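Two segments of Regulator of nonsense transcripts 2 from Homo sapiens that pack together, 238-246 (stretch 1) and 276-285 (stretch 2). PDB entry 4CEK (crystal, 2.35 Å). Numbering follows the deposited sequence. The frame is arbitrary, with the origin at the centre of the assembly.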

# COMPACT_ATOMS: atom_id res chain seq x y z
N LEU A 238 9.75 -9.05 -1.64
CA LEU A 238 10.81 -8.87 -2.61
C LEU A 238 11.52 -10.17 -2.90
O LEU A 238 11.74 -10.52 -4.06
CB LEU A 238 11.77 -7.83 -2.05
CG LEU A 238 12.95 -7.39 -2.87
CD1 LEU A 238 12.53 -7.10 -4.31
CD2 LEU A 238 13.54 -6.19 -2.13
N LYS A 239 11.88 -10.90 -1.85
CA LYS A 239 12.46 -12.24 -2.01
C LYS A 239 11.61 -13.18 -2.84
O LYS A 239 12.15 -13.90 -3.65
CB LYS A 239 12.73 -12.84 -0.65
CG LYS A 239 13.20 -14.27 -0.65
CD LYS A 239 13.58 -14.65 0.78
CE LYS A 239 13.16 -16.06 1.18
NZ LYS A 239 13.28 -16.24 2.66
N MET A 240 10.28 -13.16 -2.68
CA MET A 240 9.42 -14.01 -3.53
C MET A 240 9.50 -13.67 -5.01
O MET A 240 9.41 -14.55 -5.87
CB MET A 240 7.94 -13.93 -3.11
CG MET A 240 7.64 -14.69 -1.82
SD MET A 240 8.42 -16.34 -1.72
CE MET A 240 7.47 -17.21 -2.99
N LEU A 241 9.58 -12.39 -5.30
CA LEU A 241 9.67 -11.93 -6.66
C LEU A 241 11.07 -12.32 -7.25
O LEU A 241 11.15 -12.64 -8.39
CB LEU A 241 9.45 -10.42 -6.72
CG LEU A 241 8.05 -9.88 -6.42
CD1 LEU A 241 8.06 -8.38 -6.39
CD2 LEU A 241 7.01 -10.36 -7.45
N LEU A 242 12.14 -12.31 -6.46
CA LEU A 242 13.45 -12.70 -6.96
C LEU A 242 13.62 -14.22 -7.18
O LEU A 242 14.61 -14.63 -7.76
CB LEU A 242 14.58 -12.21 -6.06
CG LEU A 242 14.72 -10.70 -5.88
CD1 LEU A 242 16.15 -10.38 -5.46
CD2 LEU A 242 14.35 -9.92 -7.11
N SER A 243 12.69 -15.05 -6.73
CA SER A 243 12.84 -16.49 -6.86
C SER A 243 12.44 -16.97 -8.24
O SER A 243 13.01 -17.91 -8.76
CB SER A 243 12.03 -17.22 -5.80
OG SER A 243 12.51 -16.91 -4.50
N ASP A 244 11.43 -16.34 -8.82
CA ASP A 244 11.06 -16.57 -10.20
C ASP A 244 11.13 -15.21 -10.90
O ASP A 244 10.12 -14.52 -11.10
CB ASP A 244 9.67 -17.22 -10.31
CG ASP A 244 9.19 -17.37 -11.75
OD1 ASP A 244 10.02 -17.66 -12.66
OD2 ASP A 244 7.97 -17.18 -11.99
N PHE A 245 12.34 -14.84 -11.29
CA PHE A 245 12.65 -13.51 -11.81
C PHE A 245 12.31 -13.37 -13.30
O PHE A 245 13.19 -13.29 -14.15
CB PHE A 245 14.12 -13.21 -11.53
CG PHE A 245 14.43 -11.76 -11.33
CD1 PHE A 245 13.66 -10.98 -10.47
CD2 PHE A 245 15.52 -11.18 -11.96
CE1 PHE A 245 13.96 -9.64 -10.28
CE2 PHE A 245 15.82 -9.85 -11.76
CZ PHE A 245 15.05 -9.08 -10.92
N SER A 246 11.02 -13.27 -13.57
CA SER A 246 10.44 -13.29 -14.89
C SER A 246 9.86 -11.92 -15.19
O SER A 246 9.93 -11.03 -14.36
CB SER A 246 9.28 -14.27 -14.86
OG SER A 246 8.18 -13.65 -14.20
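Stretch 2 (276-285) VLLEQMMRKK

Stretch 2 is a helix that lies nearly parallel to the helical part of stretch 1, and the two are joined by apolar side-chain packing with no hydrogen bond across the contact. All of 276-285 is helical, within a helix that begins earlier in the chain and continues beyond it. Its backbone bonds follow the i to i-4 pattern, from Gln 280 N to Val 276 O (2.9 Å) through Lys 285 N to Met 281 O (3.1 Å). Side chains of stretch 2 start mostly in the m rotamer; Val 276 is t and Lys 285 is p.

Both helices run in the same direction. Their N-to-C directions differ by 18°, and the signed crossing angle is 18°. The axes come no closer than 11.1 Å, so the space between them is filled by side chains rather than by close backbone. The register follows from the nearest CA atoms. Lys 239 CA is 7.4 Å from Leu 277 CA, Leu 242 CA is 7.2 Å from Met 281 CA, and Phe 245 CA is 8.4 Å from Lys 284 CA. In stretch 2 the steps of four and three residues, Leu 277 to Met 281 to Lys 284, are those of a helix turn, so the same side returns to the contact. The two stretches bury 436 Å² between them, both sides summed.

Leu 277 meets the start of stretch 1. Its CA-to-CB bond points toward that stretch, and its CD1 is 4.1 Å from Leu 238 CD2. Its other methyl, CD2, is 4.2 Å from Leu 242 CD1. The two branches thus touch leucines one helical turn apart. Leu 242 CD1 also lies 3.6 Å from the backbone atom Leu 277 O. Leu 277 O also accepts the backbone hydrogen bond from Met 281 N (3.1 Å).

Leu 242 is the central residue of stretch 1 and has the largest area covered. Its CD2 packs on Met 281 CG at 3.5 Å. Gln 280 adds a small contact, with its OE1 4.3 Å from Leu 242 CD1. The CA-to-CB bond of Met 281 points sideways, yet its side chain reaches both Leu 242 and Phe 245.

Phe 245 lies in a loop and extends the apolar contact. Met 281 CE sits at the edge of its ring, near the ring plane, 4.1 Å from Phe 245 CZ.

Lys 284 lies against the same part of stretch 1. It uses its aliphatic chain here: CD is 3.7 Å from Phe 245 CD2, and CE is 3.3 Å from Leu 242 O. Neither contact is a hydrogen bond, and the lysine makes no salt bridge across the contact.

Other residues of stretch 2 take little or no part. Leu 278 and Met 282 point away, although the end of Leu 278 comes nearer. Val 276, Glu 279 and Arg 283 are out of reach. Lys 285 starts sideways and its end leads away.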

# COMPACT_ATOMS: atom_id res chain seq x y z
N VAL A 276 21.83 -6.93 0.18
CA VAL A 276 22.08 -8.26 -0.36
C VAL A 276 21.14 -8.51 -1.53
O VAL A 276 21.58 -8.98 -2.59
CB VAL A 276 21.93 -9.38 0.70
CG1 VAL A 276 22.00 -10.73 0.03
CG2 VAL A 276 23.01 -9.27 1.74
N LEU A 277 19.86 -8.17 -1.36
CA LEU A 277 18.86 -8.49 -2.38
C LEU A 277 19.05 -7.61 -3.62
O LEU A 277 18.78 -8.05 -4.74
CB LEU A 277 17.42 -8.35 -1.82
CG LEU A 277 16.96 -9.41 -0.77
CD1 LEU A 277 15.57 -9.12 -0.17
CD2 LEU A 277 16.98 -10.83 -1.32
N LEU A 278 19.46 -6.35 -3.42
CA LEU A 278 19.75 -5.43 -4.53
C LEU A 278 20.89 -5.97 -5.39
O LEU A 278 20.79 -5.96 -6.63
CB LEU A 278 20.13 -4.04 -4.02
CG LEU A 278 19.00 -3.22 -3.45
CD1 LEU A 278 19.54 -1.92 -2.81
CD2 LEU A 278 17.95 -2.96 -4.50
N GLU A 279 21.93 -6.48 -4.73
CA GLU A 279 23.08 -7.10 -5.41
C GLU A 279 22.69 -8.40 -6.07
O GLU A 279 23.21 -8.70 -7.14
CB GLU A 279 24.28 -7.33 -4.48
CG GLU A 279 24.86 -6.08 -3.85
CD GLU A 279 25.49 -5.08 -4.84
OE1 GLU A 279 26.15 -5.50 -5.82
OE2 GLU A 279 25.33 -3.85 -4.62
N GLN A 280 21.77 -9.18 -5.50
CA GLN A 280 21.31 -10.38 -6.22
C GLN A 280 20.53 -10.06 -7.49
O GLN A 280 20.55 -10.84 -8.45
CB GLN A 280 20.41 -11.26 -5.37
CG GLN A 280 21.11 -11.95 -4.21
CD GLN A 280 20.11 -12.71 -3.34
OE1 GLN A 280 19.01 -13.07 -3.79
NE2 GLN A 280 20.49 -12.95 -2.08
N MET A 281 19.80 -8.95 -7.50
CA MET A 281 19.08 -8.52 -8.72
C MET A 281 20.05 -8.11 -9.81
O MET A 281 19.86 -8.47 -10.94
CB MET A 281 18.18 -7.35 -8.48
CG MET A 281 17.02 -7.63 -7.58
SD MET A 281 16.06 -6.12 -7.26
CE MET A 281 15.55 -5.58 -8.89
N MET A 282 21.08 -7.35 -9.44
CA MET A 282 22.12 -6.92 -10.37
C MET A 282 22.92 -8.12 -10.89
O MET A 282 23.08 -8.27 -12.10
CB MET A 282 23.04 -5.91 -9.72
CG MET A 282 22.38 -4.55 -9.61
SD MET A 282 22.04 -3.66 -11.16
CE MET A 282 23.54 -2.68 -11.21
N ARG A 283 23.35 -9.00 -9.99
CA ARG A 283 23.97 -10.25 -10.43
C ARG A 283 23.09 -11.03 -11.42
O ARG A 283 23.60 -11.58 -12.38
CB ARG A 283 24.37 -11.13 -9.23
CG ARG A 283 25.57 -10.57 -8.46
CD ARG A 283 25.98 -11.49 -7.31
NE ARG A 283 27.40 -11.36 -6.95
CZ ARG A 283 27.91 -10.44 -6.12
NH1 ARG A 283 27.14 -9.51 -5.56
NH2 ARG A 283 29.22 -10.44 -5.86
N LYS A 284 21.77 -11.03 -11.20
CA LYS A 284 20.83 -11.79 -12.04
C LYS A 284 20.56 -11.20 -13.41
O LYS A 284 20.23 -11.94 -14.30
CB LYS A 284 19.47 -11.91 -11.36
CG LYS A 284 19.31 -13.02 -10.32
CD LYS A 284 17.84 -13.16 -9.91
CE LYS A 284 17.67 -13.99 -8.65
NZ LYS A 284 18.01 -15.43 -8.86
N LYS A 285 20.60 -9.87 -13.58
CA LYS A 285 20.37 -9.28 -14.92
C LYS A 285 21.40 -9.78 -15.95
O LYS A 285 21.01 -10.21 -17.04
CB LYS A 285 20.29 -7.73 -14.91
CG LYS A 285 21.46 -7.04 -14.24
CD LYS A 285 22.04 -5.88 -15.02
CE LYS A 285 23.37 -5.46 -14.42
NZ LYS A 285 24.03 -4.41 -15.23